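Local coordinates for protein glycosyl hyrolase, family 3 (Deinococcus radiodurans, PDB 3TEV) that is a family 3 glycoside hydrolase that probably cleaves O-glycosidic bonds, at residues Ile126-Thr131 with Asp256-Thr261; Ala163-His168 with Arg213-Glu218; His179-Gly184 with Pro242-Gly247. One frame throughout, in Å; residues are numbered along the deposited sequence.

Interaction 1 (Ile126-Thr131 with Asp256-Thr261); sequences INWNFT and DGVIVT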
# COMPACT_ATOMS: atom_id res chain seq x y z
N ILE A 126 -0.62 -15.21 -4.70
CA ILE A 126 -0.57 -13.81 -4.30
C ILE A 126 -1.07 -13.70 -2.86
O ILE A 126 -2.08 -14.32 -2.51
CB ILE A 126 -1.44 -12.94 -5.25
CG1 ILE A 126 -0.70 -12.74 -6.58
CG2 ILE A 126 -1.74 -11.57 -4.62
CD1 ILE A 126 -1.61 -12.43 -7.79
N ASN A 127 -0.37 -12.92 -2.04
CA ASN A 127 -0.76 -12.80 -0.63
C ASN A 127 -1.09 -11.38 -0.18
O ASN A 127 -1.25 -11.12 1.01
CB ASN A 127 0.29 -13.47 0.28
CG ASN A 127 1.69 -12.81 0.18
OD1 ASN A 127 1.96 -11.99 -0.70
ND2 ASN A 127 2.57 -13.18 1.10
N TRP A 128 -1.22 -10.46 -1.13
CA TRP A 128 -1.50 -9.07 -0.83
C TRP A 128 -2.29 -8.43 -1.97
O TRP A 128 -1.88 -8.49 -3.12
CB TRP A 128 -0.19 -8.33 -0.55
CG TRP A 128 -0.23 -6.84 -0.37
CD1 TRP A 128 -0.98 -5.93 -1.09
CD2 TRP A 128 0.60 -6.05 0.50
NE1 TRP A 128 -0.69 -4.63 -0.68
CE2 TRP A 128 0.28 -4.69 0.30
CE3 TRP A 128 1.59 -6.37 1.44
CZ2 TRP A 128 0.89 -3.65 1.03
CZ3 TRP A 128 2.20 -5.33 2.14
CH2 TRP A 128 1.83 -4.00 1.94
N ASN A 129 -3.43 -7.82 -1.64
CA ASN A 129 -4.25 -7.09 -2.60
C ASN A 129 -4.47 -5.66 -2.11
O ASN A 129 -4.79 -5.45 -0.94
CB ASN A 129 -5.59 -7.80 -2.80
CG ASN A 129 -6.37 -7.27 -4.00
OD1 ASN A 129 -5.81 -6.58 -4.86
ND2 ASN A 129 -7.66 -7.59 -4.07
N PHE A 130 -4.31 -4.69 -3.00
CA PHE A 130 -4.49 -3.28 -2.62
C PHE A 130 -5.97 -2.85 -2.69
O PHE A 130 -6.36 -2.12 -3.60
CB PHE A 130 -3.65 -2.37 -3.52
CG PHE A 130 -2.21 -2.33 -3.15
CD1 PHE A 130 -1.78 -1.60 -2.05
CD2 PHE A 130 -1.26 -2.97 -3.94
CE1 PHE A 130 -0.41 -1.55 -1.70
CE2 PHE A 130 0.11 -2.93 -3.62
CZ PHE A 130 0.55 -2.23 -2.52
N THR A 131 -6.77 -3.38 -1.77
CA THR A 131 -8.15 -2.95 -1.48
C THR A 131 -8.36 -3.20 0.01
O THR A 131 -7.59 -3.95 0.61
CB THR A 131 -9.29 -3.74 -2.25
OG1 THR A 131 -9.01 -5.15 -2.23
CG2 THR A 131 -9.49 -3.23 -3.67
N ASP A 256 -0.31 -0.71 14.68
CA ASP A 256 0.93 -1.50 14.59
C ASP A 256 1.03 -2.34 13.30
O ASP A 256 1.89 -3.21 13.20
CB ASP A 256 1.14 -2.38 15.84
CG ASP A 256 2.65 -2.65 16.14
OD1 ASP A 256 3.55 -1.83 15.80
OD2 ASP A 256 2.93 -3.72 16.74
N GLY A 257 0.18 -2.06 12.31
CA GLY A 257 0.29 -2.77 11.05
C GLY A 257 1.30 -2.14 10.11
O GLY A 257 2.02 -1.22 10.48
N VAL A 258 1.33 -2.63 8.87
CA VAL A 258 2.28 -2.20 7.85
C VAL A 258 1.83 -0.86 7.25
O VAL A 258 0.66 -0.71 6.87
CB VAL A 258 2.38 -3.25 6.73
CG1 VAL A 258 3.10 -2.71 5.46
CG2 VAL A 258 3.03 -4.54 7.27
N ILE A 259 2.73 0.11 7.19
CA ILE A 259 2.46 1.32 6.41
C ILE A 259 3.30 1.28 5.15
O ILE A 259 4.52 1.13 5.24
CB ILE A 259 2.77 2.57 7.21
CG1 ILE A 259 1.89 2.61 8.46
CG2 ILE A 259 2.59 3.82 6.33
CD1 ILE A 259 2.24 3.74 9.43
N VAL A 260 2.65 1.38 3.99
CA VAL A 260 3.35 1.38 2.71
C VAL A 260 3.07 2.72 2.01
O VAL A 260 1.98 3.25 2.13
CB VAL A 260 2.97 0.13 1.82
CG1 VAL A 260 1.49 0.09 1.53
CG2 VAL A 260 3.74 0.13 0.48
N THR A 261 4.06 3.28 1.31
CA THR A 261 3.86 4.54 0.58
C THR A 261 3.16 4.24 -0.73
O THR A 261 3.40 3.18 -1.32
CB THR A 261 5.16 5.12 0.12
OG1 THR A 261 5.68 4.26 -0.94
CG2 THR A 261 6.15 5.23 1.26

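Interaction 2 (Ala163-His168 with Arg213-Glu218); sequences AALAGH and RALLPE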
# COMPACT_ATOMS: atom_id res chain seq x y z
N ALA A 163 -16.35 -5.37 5.22
CA ALA A 163 -16.67 -6.59 4.48
C ALA A 163 -15.53 -7.00 3.55
O ALA A 163 -15.18 -8.18 3.46
CB ALA A 163 -17.96 -6.41 3.69
N ALA A 164 -14.96 -6.02 2.86
CA ALA A 164 -13.85 -6.25 1.93
C ALA A 164 -12.61 -6.76 2.65
O ALA A 164 -11.95 -7.70 2.18
CB ALA A 164 -13.53 -4.97 1.17
N LEU A 165 -12.30 -6.15 3.80
CA LEU A 165 -11.17 -6.59 4.64
C LEU A 165 -11.37 -8.03 5.10
O LEU A 165 -10.45 -8.85 5.00
CB LEU A 165 -11.00 -5.68 5.85
CG LEU A 165 -10.59 -4.22 5.63
CD1 LEU A 165 -10.94 -3.41 6.86
CD2 LEU A 165 -9.09 -4.07 5.31
N ALA A 166 -12.58 -8.34 5.58
CA ALA A 166 -12.86 -9.66 6.16
C ALA A 166 -12.86 -10.76 5.11
O ALA A 166 -12.44 -11.87 5.38
CB ALA A 166 -14.20 -9.65 6.93
N GLY A 167 -13.35 -10.46 3.91
CA GLY A 167 -13.30 -11.41 2.80
C GLY A 167 -11.89 -11.80 2.41
O GLY A 167 -11.65 -12.93 2.01
N HIS A 168 -10.94 -10.86 2.51
CA HIS A 168 -9.54 -11.16 2.19
C HIS A 168 -8.89 -11.92 3.33
O HIS A 168 -8.30 -12.97 3.14
CB HIS A 168 -8.77 -9.87 1.88
CG HIS A 168 -8.96 -9.38 0.48
ND1 HIS A 168 -10.03 -8.61 0.10
CD2 HIS A 168 -8.23 -9.61 -0.64
CE1 HIS A 168 -9.95 -8.36 -1.19
NE2 HIS A 168 -8.87 -8.96 -1.67
N ARG A 213 -10.08 4.96 10.90
CA ARG A 213 -10.09 4.89 12.35
C ARG A 213 -10.99 3.75 12.82
O ARG A 213 -10.58 2.95 13.67
CB ARG A 213 -10.50 6.23 12.98
CG ARG A 213 -10.40 6.29 14.51
CD ARG A 213 -10.28 7.76 14.96
NE ARG A 213 -10.75 8.05 16.32
CZ ARG A 213 -10.38 9.12 17.05
NH1 ARG A 213 -9.50 10.01 16.57
NH2 ARG A 213 -10.88 9.29 18.27
N ALA A 214 -12.17 3.64 12.24
CA ALA A 214 -13.12 2.59 12.63
C ALA A 214 -12.62 1.18 12.29
O ALA A 214 -12.96 0.21 12.97
CB ALA A 214 -14.50 2.84 12.01
N LEU A 215 -11.78 1.07 11.27
CA LEU A 215 -11.39 -0.24 10.74
C LEU A 215 -9.98 -0.70 11.11
O LEU A 215 -9.53 -1.75 10.64
CB LEU A 215 -11.63 -0.31 9.22
CG LEU A 215 -13.09 -0.09 8.73
CD1 LEU A 215 -13.22 -0.27 7.21
CD2 LEU A 215 -14.12 -0.98 9.45
N LEU A 216 -9.28 0.07 11.94
CA LEU A 216 -7.89 -0.24 12.31
C LEU A 216 -7.60 -1.65 12.79
O LEU A 216 -6.67 -2.28 12.28
CB LEU A 216 -7.37 0.72 13.37
CG LEU A 216 -6.82 2.06 12.97
CD1 LEU A 216 -6.14 2.62 14.20
CD2 LEU A 216 -5.85 1.95 11.78
N PRO A 217 -8.37 -2.15 13.78
CA PRO A 217 -8.04 -3.51 14.27
C PRO A 217 -8.21 -4.62 13.21
O PRO A 217 -7.70 -5.72 13.41
CB PRO A 217 -9.00 -3.74 15.46
CG PRO A 217 -9.73 -2.43 15.68
CD PRO A 217 -9.59 -1.61 14.42
N GLU A 218 -8.91 -4.33 12.11
CA GLU A 218 -9.12 -5.28 11.03
C GLU A 218 -8.22 -5.01 9.82
O GLU A 218 -8.29 -5.72 8.82
CB GLU A 218 -10.58 -5.24 10.54
CG GLU A 218 -11.57 -6.04 11.39
CD GLU A 218 -12.00 -5.29 12.63
OE1 GLU A 218 -12.02 -4.03 12.58
OE2 GLU A 218 -12.31 -5.96 13.65

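Interaction 3 (His179-Gly184 with Pro242-Gly247); sequences HFPGHG and PRILTG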
# COMPACT_ATOMS: atom_id res chain seq x y z
N HIS A 179 -6.69 5.44 0.30
CA HIS A 179 -5.31 5.97 0.47
C HIS A 179 -5.28 6.91 1.67
O HIS A 179 -5.80 8.03 1.60
CB HIS A 179 -4.88 6.79 -0.74
CG HIS A 179 -5.11 6.10 -2.04
ND1 HIS A 179 -6.38 5.87 -2.54
CD2 HIS A 179 -4.24 5.62 -2.96
CE1 HIS A 179 -6.27 5.26 -3.71
NE2 HIS A 179 -4.99 5.09 -3.99
N PHE A 180 -4.65 6.47 2.74
CA PHE A 180 -4.65 7.23 3.96
C PHE A 180 -3.88 8.55 3.79
O PHE A 180 -2.79 8.57 3.23
CB PHE A 180 -4.02 6.37 5.04
CG PHE A 180 -4.02 7.00 6.38
CD1 PHE A 180 -5.14 6.93 7.19
CD2 PHE A 180 -2.89 7.68 6.82
CE1 PHE A 180 -5.14 7.52 8.43
CE2 PHE A 180 -2.89 8.29 8.05
CZ PHE A 180 -4.01 8.21 8.86
N PRO A 181 -4.42 9.67 4.31
CA PRO A 181 -5.61 9.79 5.14
C PRO A 181 -6.95 10.04 4.42
O PRO A 181 -7.91 10.42 5.09
CB PRO A 181 -5.28 10.98 6.06
CG PRO A 181 -3.94 11.45 5.70
CD PRO A 181 -3.60 10.88 4.37
N GLY A 182 -7.03 9.82 3.11
CA GLY A 182 -8.30 9.89 2.37
C GLY A 182 -8.21 10.76 1.14
O GLY A 182 -8.00 11.98 1.25
N HIS A 183 -8.39 10.14 -0.04
CA HIS A 183 -8.20 10.79 -1.35
C HIS A 183 -9.49 11.39 -1.90
O HIS A 183 -9.49 11.96 -3.01
CB HIS A 183 -7.70 9.78 -2.37
CG HIS A 183 -6.68 10.34 -3.33
ND1 HIS A 183 -6.95 11.40 -4.17
CD2 HIS A 183 -5.40 9.97 -3.57
CE1 HIS A 183 -5.87 11.67 -4.89
NE2 HIS A 183 -4.91 10.82 -4.55
N GLY A 184 -10.58 11.24 -1.16
CA GLY A 184 -11.90 11.55 -1.68
C GLY A 184 -12.15 12.95 -2.22
O GLY A 184 -12.90 13.12 -3.19
N PRO A 242 6.20 12.93 9.20
CA PRO A 242 6.25 12.27 10.52
C PRO A 242 5.03 12.57 11.40
O PRO A 242 4.61 11.70 12.17
CB PRO A 242 7.54 12.82 11.16
CG PRO A 242 7.87 14.05 10.38
CD PRO A 242 7.34 13.85 8.98
N ARG A 243 4.45 13.77 11.29
CA ARG A 243 3.28 14.11 12.10
C ARG A 243 2.11 13.16 11.79
O ARG A 243 1.35 12.78 12.70
CB ARG A 243 2.86 15.57 11.92
CG ARG A 243 3.88 16.58 12.46
CD ARG A 243 3.42 18.05 12.32
NE ARG A 243 2.15 18.26 13.02
CZ ARG A 243 1.79 19.39 13.62
NH1 ARG A 243 2.59 20.46 13.61
NH2 ARG A 243 0.61 19.46 14.22
N ILE A 244 1.97 12.77 10.53
CA ILE A 244 0.84 11.95 10.12
C ILE A 244 1.13 10.46 10.32
O ILE A 244 0.35 9.76 10.97
CB ILE A 244 0.42 12.24 8.66
CG1 ILE A 244 -0.17 13.67 8.59
CG2 ILE A 244 -0.55 11.15 8.17
CD1 ILE A 244 -0.62 14.11 7.22
N LEU A 245 2.25 9.98 9.78
CA LEU A 245 2.54 8.57 9.87
C LEU A 245 2.88 8.12 11.30
O LEU A 245 2.46 7.04 11.70
CB LEU A 245 3.64 8.17 8.90
CG LEU A 245 3.41 8.53 7.43
CD1 LEU A 245 4.51 7.94 6.62
CD2 LEU A 245 2.04 8.07 6.87
N THR A 246 3.63 8.94 12.05
CA THR A 246 4.04 8.56 13.40
C THR A 246 3.13 9.21 14.45
O THR A 246 2.54 8.51 15.26
CB THR A 246 5.56 8.87 13.69
OG1 THR A 246 6.38 8.10 12.80
CG2 THR A 246 5.94 8.52 15.13
N GLY A 247 3.00 10.53 14.41
CA GLY A 247 2.17 11.25 15.37
C GLY A 247 0.75 10.71 15.43
O GLY A 247 0.27 10.28 16.49

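Interaction 1 (Ile126-Thr131 with Asp256-Thr261)
Trp-128, on strand 128-129, and Phe-130, just past its end, meet Val-258 and Val-260 of strand 258-261, without any hydrogen bond between the two segments. The indole projects with CG anti to the backbone N (chi1 173°), which turns its six-membered ring toward the valines. CZ2 lies 3.8 Å from Val-260 CG1, and this methyl sits at the rim of the indole, near its plane. The next carbon, CH2, is 4.0 Å from Val-258 CG1, approached obliquely. Val-260 CG1 is held between the backbone N and the carbonyl carbon (chi1 59°), where it also meets Phe-130 CE1 at 4.1 Å, again at a ring edge. One methyl thus fits the angle between two aromatic rims.

The strands do not pair. They are the fourth and seventh of the eight parallel strands of a TIM barrel, and side chains rather than backbone bridge the gap, Trp-128, Val-258 and Val-260 starting toward it and Phe-130 bringing its ring round to Val-260. A long indole opposite small beta-branched valines suits that gap, while Ile-259, between the valines, points away from the 126-131 segment.

The two aromatics also pack on each other: Trp-128 NE1 stands 3.1 Å above the Phe-130 ring plane, over its centre, and Phe-130 CD1 lies at the edge of the indole. Phe-130 is the centre of an inverse gamma turn, and its CG, anti to the carbonyl carbon (chi1 -79°), places the ring there. Around this buried group, Ala-78 touches both aromatics, Leu-289 packs on Trp-128 and Val-260, and Met-223 on Phe-130 and Val-260.

Interaction 2 (Ala163-His168 with Arg213-Glu218)
Leu-165 packs its isobutyl group against Leu-215 and Glu-218. Its CD1 methyl does most of the touching, 3.9 Å from Leu-215 CD1, with Leu-215 CB and Glu-218 CB close behind. The other methyl, CD2, stands 4.0 Å from Glu-218 O. A branched, purely apolar tip suits this place, since CD1 can rest against Leu-215 and the CB of Glu-218 while CD2 meets the Glu-218 carbonyl. Glu-218 offers that carbonyl O and the CB of its side chain: a bend at chi2 (80°) takes the carboxylate away to the surface, where OE1 forms a long, weak ion pair with Arg-162.

In the TIM barrel these are neighbours in the outer helical layer, helix 154-169 following the fourth strand and helix 210-215 the fifth.

Farther out, each backbone is secured locally. In the 213-218 segment, Leu-215 O accepts from Glu-218 N and from Thr-219 OG1. On helix 154-169, His-168 ND1 donates to Ala-164 O at 3.0 Å, almost straight (169°) and within the imidazole plane, which fixes the ring's rotation. Its NE2 then faces strand 128-129, probably bonding the Asn-129 side chain, while Pro-175 packs against both Leu-165 and His-168.

Interaction 3 (His179-Gly184 with Pro242-Gly247)
Phe-180 leaves its strand toward Ile-244 of helix 242-252, and its side chain can be followed outward. CB heads for the helix, and CG lies anti to the backbone N (chi1 -177°), which swings the ring so that its CE2 atom reaches Ile-244. Over the centre of one ring face, 3.9 Å above the plane, sits CB of the adjoining Pro-181. At the far rim CE2 makes the closest approach, 3.7 Å from Ile-244 CG2, which comes in obliquely. The same methyl lies 4.2 Å from Pro-181 CG, so the branch on the isoleucine's CB nestles against the ring and the proline together.

This is where the fifth strand of the TIM barrel ends and the loop of the sequence KHFPGHG, a motif resembling that of NagZ-type family 3 enzymes, begins; the helix follows the sixth strand. Cis peptides precede both His-179 and Pro-181 and bend the chain sharply. Gly-182 adopts backbone angles (130°/116°) that only a residue without a side chain tolerates comfortably. Asp-135 steadies this loop by accepting bonds from His-179 ND1 and His-183 N.

On the helix, Pro-242 O accepts from both Thr-246 N and Gly-247 N, marking a wider pi-type turn, and Ser-241 OG bonds Ile-244 N. Phe-212 meets the Phe-180 ring edge-to-face, and Leu-248 and Leu-249, a turn farther along the helix, add to its apolar surroundings.

From the N terminus, the chain first lays down 126-131 on the fourth barrel strand, then 163-168 on the helix after it, and 179-184 where the fifth strand ends. The 213-218 segment returns to close interaction 2, and 242-247 then closes interaction 3; these two loops cross, because their segments alternate. Last comes 256-261 on the seventh strand, closing interaction 1, inside whose loop both others are nested. Interaction 1 bridges the barrel interior, interaction 2 joins neighbouring outer helices, and interaction 3 ties a strand end to the helix after the sixth strand. Interaction 1 touches interaction 2 through Thr-131 and His-168, and interaction 3 through Ile-259 and Leu-245.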